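PDB 2Q82: core protein P7 from Pseudomonas phage phi12, which serves as a structural protein of the viral core and probably helps in assembly of the polymerase complex and RNA packaging. Local coordinates for residues 63-75 with 96-108. Residues are numbered along the deposited sequence; the frame is centred on the assembly and turned at random.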
loop_
_atom_site.group_PDB
_atom_site.type_symbol
_atom_site.label_atom_id
_atom_site.label_comp_id
_atom_site.label_asym_id
_atom_site.label_seq_id
_atom_site.Cartn_x
_atom_site.Cartn_y
_atom_site.Cartn_z
ATOM N N LEU A 63 -6.410 -1.436 -13.125
ATOM C CA LEU A 63 -7.534 -1.118 -12.282
ATOM C C LEU A 63 -8.829 -0.943 -13.019
ATOM O O LEU A 63 -8.917 -0.173 -13.964
ATOM C CB LEU A 63 -7.248 0.194 -11.529
ATOM C CG LEU A 63 -6.362 0.058 -10.282
ATOM C CD1 LEU A 63 -5.038 -0.402 -10.655
ATOM C CD2 LEU A 63 -6.245 1.354 -9.583
ATOM N N GLY A 64 -9.838 -1.683 -12.591
ATOM C CA GLY A 64 -11.159 -1.543 -13.182
ATOM C C GLY A 64 -12.140 -1.087 -12.115
ATOM O O GLY A 64 -11.769 -0.674 -11.013
ATOM N N ASP A 65 -13.418 -1.165 -12.442
ATOM C CA ASP A 65 -14.456 -0.757 -11.526
ATOM C C ASP A 65 -14.340 -1.372 -10.170
ATOM O O ASP A 65 -14.740 -0.762 -9.196
ATOM C CB ASP A 65 -15.793 -1.135 -12.108
ATOM C CG ASP A 65 -16.229 -0.174 -13.161
ATOM O OD1 ASP A 65 -15.421 0.312 -13.950
ATOM O OD2 ASP A 65 -17.416 0.112 -13.231
ATOM N N ASP A 66 -13.797 -2.577 -10.080
ATOM C CA ASP A 66 -13.704 -3.217 -8.789
ATOM C C ASP A 66 -12.592 -2.647 -7.924
ATOM O O ASP A 66 -12.436 -3.048 -6.779
ATOM C CB ASP A 66 -13.557 -4.730 -8.973
ATOM C CG ASP A 66 -12.273 -5.126 -9.682
ATOM O OD1 ASP A 66 -11.712 -4.302 -10.432
ATOM O OD2 ASP A 66 -11.850 -6.280 -9.489
ATOM N N ALA A 67 -11.838 -1.692 -8.459
ATOM C CA ALA A 67 -10.740 -1.085 -7.706
ATOM C C ALA A 67 -11.049 0.353 -7.332
ATOM O O ALA A 67 -10.153 1.189 -7.204
ATOM C CB ALA A 67 -9.460 -1.147 -8.509
ATOM N N GLN A 68 -12.334 0.612 -7.165
ATOM C CA GLN A 68 -12.848 1.911 -6.795
ATOM C C GLN A 68 -12.051 2.548 -5.659
ATOM O O GLN A 68 -11.602 3.687 -5.770
ATOM C CB GLN A 68 -14.310 1.754 -6.388
ATOM C CG GLN A 68 -14.945 2.992 -5.828
ATOM C CD GLN A 68 -16.349 2.744 -5.310
ATOM O OE1 GLN A 68 -16.932 3.603 -4.653
ATOM N NE2 GLN A 68 -16.900 1.567 -5.603
ATOM N N ASP A 69 -11.845 1.812 -4.573
ATOM C CA ASP A 69 -11.133 2.398 -3.450
ATOM C C ASP A 69 -9.652 2.650 -3.681
ATOM O O ASP A 69 -9.112 3.663 -3.242
ATOM C CB ASP A 69 -11.323 1.557 -2.193
ATOM C CG ASP A 69 -12.766 1.530 -1.732
ATOM O OD1 ASP A 69 -13.446 2.568 -1.855
ATOM O OD2 ASP A 69 -13.208 0.474 -1.246
ATOM N N LEU A 70 -8.992 1.734 -4.364
ATOM C CA LEU A 70 -7.585 1.911 -4.609
ATOM C C LEU A 70 -7.366 3.089 -5.564
ATOM O O LEU A 70 -6.433 3.859 -5.397
ATOM C CB LEU A 70 -6.997 0.644 -5.199
ATOM C CG LEU A 70 -5.528 0.723 -5.546
ATOM C CD1 LEU A 70 -4.688 1.027 -4.311
ATOM C CD2 LEU A 70 -5.128 -0.593 -6.142
ATOM N N ALA A 71 -8.233 3.208 -6.562
ATOM C CA ALA A 71 -8.127 4.285 -7.530
ATOM C C ALA A 71 -8.270 5.610 -6.797
ATOM O O ALA A 71 -7.573 6.573 -7.073
ATOM C CB ALA A 71 -9.211 4.163 -8.579
ATOM N N TYR A 72 -9.208 5.644 -5.864
ATOM C CA TYR A 72 -9.430 6.848 -5.120
ATOM C C TYR A 72 -8.153 7.249 -4.372
ATOM O O TYR A 72 -7.743 8.411 -4.386
ATOM C CB TYR A 72 -10.551 6.640 -4.132
ATOM C CG TYR A 72 -10.739 7.857 -3.312
ATOM C CD1 TYR A 72 -11.495 8.919 -3.788
ATOM C CD2 TYR A 72 -10.095 7.982 -2.091
ATOM C CE1 TYR A 72 -11.606 10.079 -3.064
ATOM C CE2 TYR A 72 -10.194 9.135 -1.358
ATOM C CZ TYR A 72 -10.952 10.181 -1.848
ATOM O OH TYR A 72 -11.081 11.320 -1.112
ATOM N N VAL A 73 -7.532 6.274 -3.725
ATOM C CA VAL A 73 -6.316 6.551 -2.981
ATOM C C VAL A 73 -5.210 7.118 -3.884
ATOM O O VAL A 73 -4.593 8.129 -3.564
ATOM C CB VAL A 73 -5.822 5.297 -2.286
ATOM C CG1 VAL A 73 -4.473 5.546 -1.666
ATOM C CG2 VAL A 73 -6.826 4.889 -1.222
ATOM N N PHE A 74 -4.963 6.457 -5.010
ATOM C CA PHE A 74 -3.942 6.929 -5.941
ATOM C C PHE A 74 -4.239 8.355 -6.401
ATOM O O PHE A 74 -3.337 9.182 -6.550
ATOM C CB PHE A 74 -3.895 6.052 -7.191
ATOM C CG PHE A 74 -3.326 4.679 -6.971
ATOM C CD1 PHE A 74 -2.542 4.385 -5.858
ATOM C CD2 PHE A 74 -3.502 3.700 -7.944
ATOM C CE1 PHE A 74 -1.951 3.122 -5.714
ATOM C CE2 PHE A 74 -2.924 2.445 -7.815
ATOM C CZ PHE A 74 -2.132 2.154 -6.698
ATOM N N GLY A 75 -5.515 8.634 -6.639
ATOM C CA GLY A 75 -5.891 9.935 -7.144
ATOM C C GLY A 75 -6.046 11.061 -6.149
ATOM O O GLY A 75 -5.825 12.229 -6.483
ATOM N N PRO A 96 -11.058 1.625 -20.795
ATOM C CA PRO A 96 -11.115 2.407 -19.568
ATOM C C PRO A 96 -12.376 2.344 -18.747
ATOM O O PRO A 96 -13.499 2.343 -19.265
ATOM C CB PRO A 96 -10.874 3.831 -20.038
ATOM C CG PRO A 96 -10.106 3.675 -21.271
ATOM C CD PRO A 96 -10.702 2.473 -21.939
ATOM N N SER A 97 -12.154 2.345 -17.441
ATOM C CA SER A 97 -13.227 2.365 -16.474
ATOM C C SER A 97 -13.451 3.833 -16.195
ATOM O O SER A 97 -12.531 4.545 -15.796
ATOM C CB SER A 97 -12.817 1.678 -15.181
ATOM O OG SER A 97 -13.558 2.208 -14.095
ATOM N N ALA A 98 -14.677 4.285 -16.420
ATOM C CA ALA A 98 -15.013 5.675 -16.190
ATOM C C ALA A 98 -14.822 6.044 -14.725
ATOM O O ALA A 98 -14.445 7.165 -14.406
ATOM C CB ALA A 98 -16.438 5.929 -16.603
ATOM N N LEU A 99 -15.095 5.096 -13.840
ATOM C CA LEU A 99 -14.952 5.335 -12.417
ATOM C C LEU A 99 -13.483 5.559 -12.079
ATOM O O LEU A 99 -13.120 6.549 -11.437
ATOM C CB LEU A 99 -15.497 4.148 -11.630
ATOM C CG LEU A 99 -15.285 4.194 -10.116
ATOM C CD1 LEU A 99 -15.976 5.403 -9.533
ATOM C CD2 LEU A 99 -15.830 2.932 -9.487
ATOM N N VAL A 100 -12.632 4.639 -12.516
ATOM C CA VAL A 100 -11.207 4.770 -12.246
ATOM C C VAL A 100 -10.666 6.054 -12.871
ATOM O O VAL A 100 -9.931 6.809 -12.236
ATOM C CB VAL A 100 -10.433 3.554 -12.780
ATOM C CG1 VAL A 100 -8.934 3.798 -12.706
ATOM C CG2 VAL A 100 -10.792 2.328 -11.959
ATOM N N ASP A 101 -11.029 6.318 -14.120
ATOM C CA ASP A 101 -10.544 7.526 -14.768
ATOM C C ASP A 101 -10.884 8.774 -13.963
ATOM O O ASP A 101 -10.080 9.690 -13.856
ATOM C CB ASP A 101 -11.154 7.687 -16.148
ATOM C CG ASP A 101 -10.618 6.685 -17.139
ATOM O OD1 ASP A 101 -9.676 5.936 -16.810
ATOM O OD2 ASP A 101 -11.152 6.668 -18.258
ATOM N N ALA A 102 -12.097 8.815 -13.428
ATOM C CA ALA A 102 -12.531 9.962 -12.658
ATOM C C ALA A 102 -11.716 10.064 -11.381
ATOM O O ALA A 102 -11.259 11.139 -10.993
ATOM C CB ALA A 102 -13.999 9.835 -12.319
ATOM N N GLU A 103 -11.552 8.921 -10.733
ATOM C CA GLU A 103 -10.807 8.838 -9.497
ATOM C C GLU A 103 -9.369 9.280 -9.666
ATOM O O GLU A 103 -8.791 9.877 -8.769
ATOM C CB GLU A 103 -10.828 7.413 -8.996
ATOM C CG GLU A 103 -12.211 6.935 -8.736
ATOM C CD GLU A 103 -12.641 7.244 -7.341
ATOM O OE1 GLU A 103 -12.533 8.418 -6.925
ATOM O OE2 GLU A 103 -13.079 6.301 -6.658
ATOM N N LEU A 104 -8.788 8.967 -10.819
ATOM C CA LEU A 104 -7.406 9.330 -11.088
ATOM C C LEU A 104 -7.281 10.627 -11.858
ATOM O O LEU A 104 -6.224 10.904 -12.419
ATOM C CB LEU A 104 -6.730 8.261 -11.928
ATOM C CG LEU A 104 -6.825 6.803 -11.498
ATOM C CD1 LEU A 104 -6.263 5.910 -12.566
ATOM C CD2 LEU A 104 -6.070 6.611 -10.224
ATOM N N GLY A 105 -8.339 11.420 -11.907
ATOM C CA GLY A 105 -8.273 12.647 -12.684
ATOM C C GLY A 105 -7.112 13.603 -12.455
ATOM O O GLY A 105 -6.698 14.313 -13.370
ATOM N N ALA A 106 -6.580 13.646 -11.246
ATOM C CA ALA A 106 -5.493 14.568 -10.988
ATOM C C ALA A 106 -4.163 14.078 -11.540
ATOM O O ALA A 106 -3.170 14.806 -11.515
ATOM C CB ALA A 106 -5.381 14.842 -9.499
ATOM N N LEU A 107 -4.142 12.844 -12.035
ATOM C CA LEU A 107 -2.921 12.301 -12.611
ATOM C C LEU A 107 -2.914 12.522 -14.094
ATOM O O LEU A 107 -3.894 12.262 -14.785
ATOM C CB LEU A 107 -2.782 10.805 -12.369
ATOM C CG LEU A 107 -2.376 10.382 -10.974
ATOM C CD1 LEU A 107 -3.260 11.076 -9.962
ATOM C CD2 LEU A 107 -2.490 8.882 -10.850
ATOM N N HIS A 108 -1.772 12.997 -14.553
ATOM C CA HIS A 108 -1.520 13.285 -15.950
ATOM C C HIS A 108 -1.400 11.977 -16.735
ATOM O O HIS A 108 -0.613 11.106 -16.386
ATOM C CB HIS A 108 -0.228 14.088 -16.021
ATOM C CG HIS A 108 0.084 14.643 -17.366
ATOM N ND1 HIS A 108 0.991 15.674 -17.543
ATOM C CD2 HIS A 108 -0.336 14.310 -18.609
ATOM C CE1 HIS A 108 1.111 15.944 -18.822
ATOM N NE2 HIS A 108 0.312 15.126 -19.498
HETATM O O HOH W 1 -17.064 2.668 -14.679
HETATM O O HOH W 2 -9.721 10.494 -6.244
HETATM O O HOH W 3 -7.611 12.623 -8.875
#
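Ser-97 OG donates to Asp-65 OD1 at 2.7 Å, reaching it from above the carboxylate plane, and accepts from Val-100 N at 3.0 Å in a nearly straight bond (177°). The hydroxyl thus N-caps helix 98-103 while tying it to the turn ahead of helix 68-76. Water 1 reinforces this end, donating to Asp-65 OD2 and accepting from Leu-99 N. Both branches of Val-100 are used: CG2 lies against the carbonyl oxygen of Gly-64, and CG1 meets the CB atoms of Leu-63 and Ala-71. Ala-71 CB also packs on Glu-103 CB. Glu-103 then bends at chi2 and turns its carboxylate toward Tyr-72, the planes 59° apart; OE1 sits in the ring plane, at the edge, 3.3 Å from CD1. Its OE2 lies 3.1 Å from Gln-68 O, two acceptors without a hydrogen bond.

At the C-terminal ends Gly-75 CA comes within 3.3 Å of Glu-103 O as a CA-H...O contact, the lack of a side chain on Gly-75 letting the backbones meet. Waters 2 and 3 both donate to that same carbonyl, and water 3 carries on to Gly-75 O and Ala-106 N. Leu-104 CD2 presses against helix 68-76, touching Ala-71 O at 3.5 Å and Phe-74 CB at 3.8 Å; Leu-104 and Phe-74 both rest on Val-28 of the sheet. Asn-32 holds Asp-65 N and Ser-30 holds Ser-97 N, while Tyr-72 makes a cation-pi contact with Arg-77 of the second subunit. Segments 68-75 and 98-103 run 21° apart (closest approach of the axes 8.5 Å), helices of successive beta-alpha-beta crossovers, 59-63 to 84-89 and 84-89 to 109-111, side by side on one face of the parallel alpha/beta sheet of the P7 N-terminal core domain.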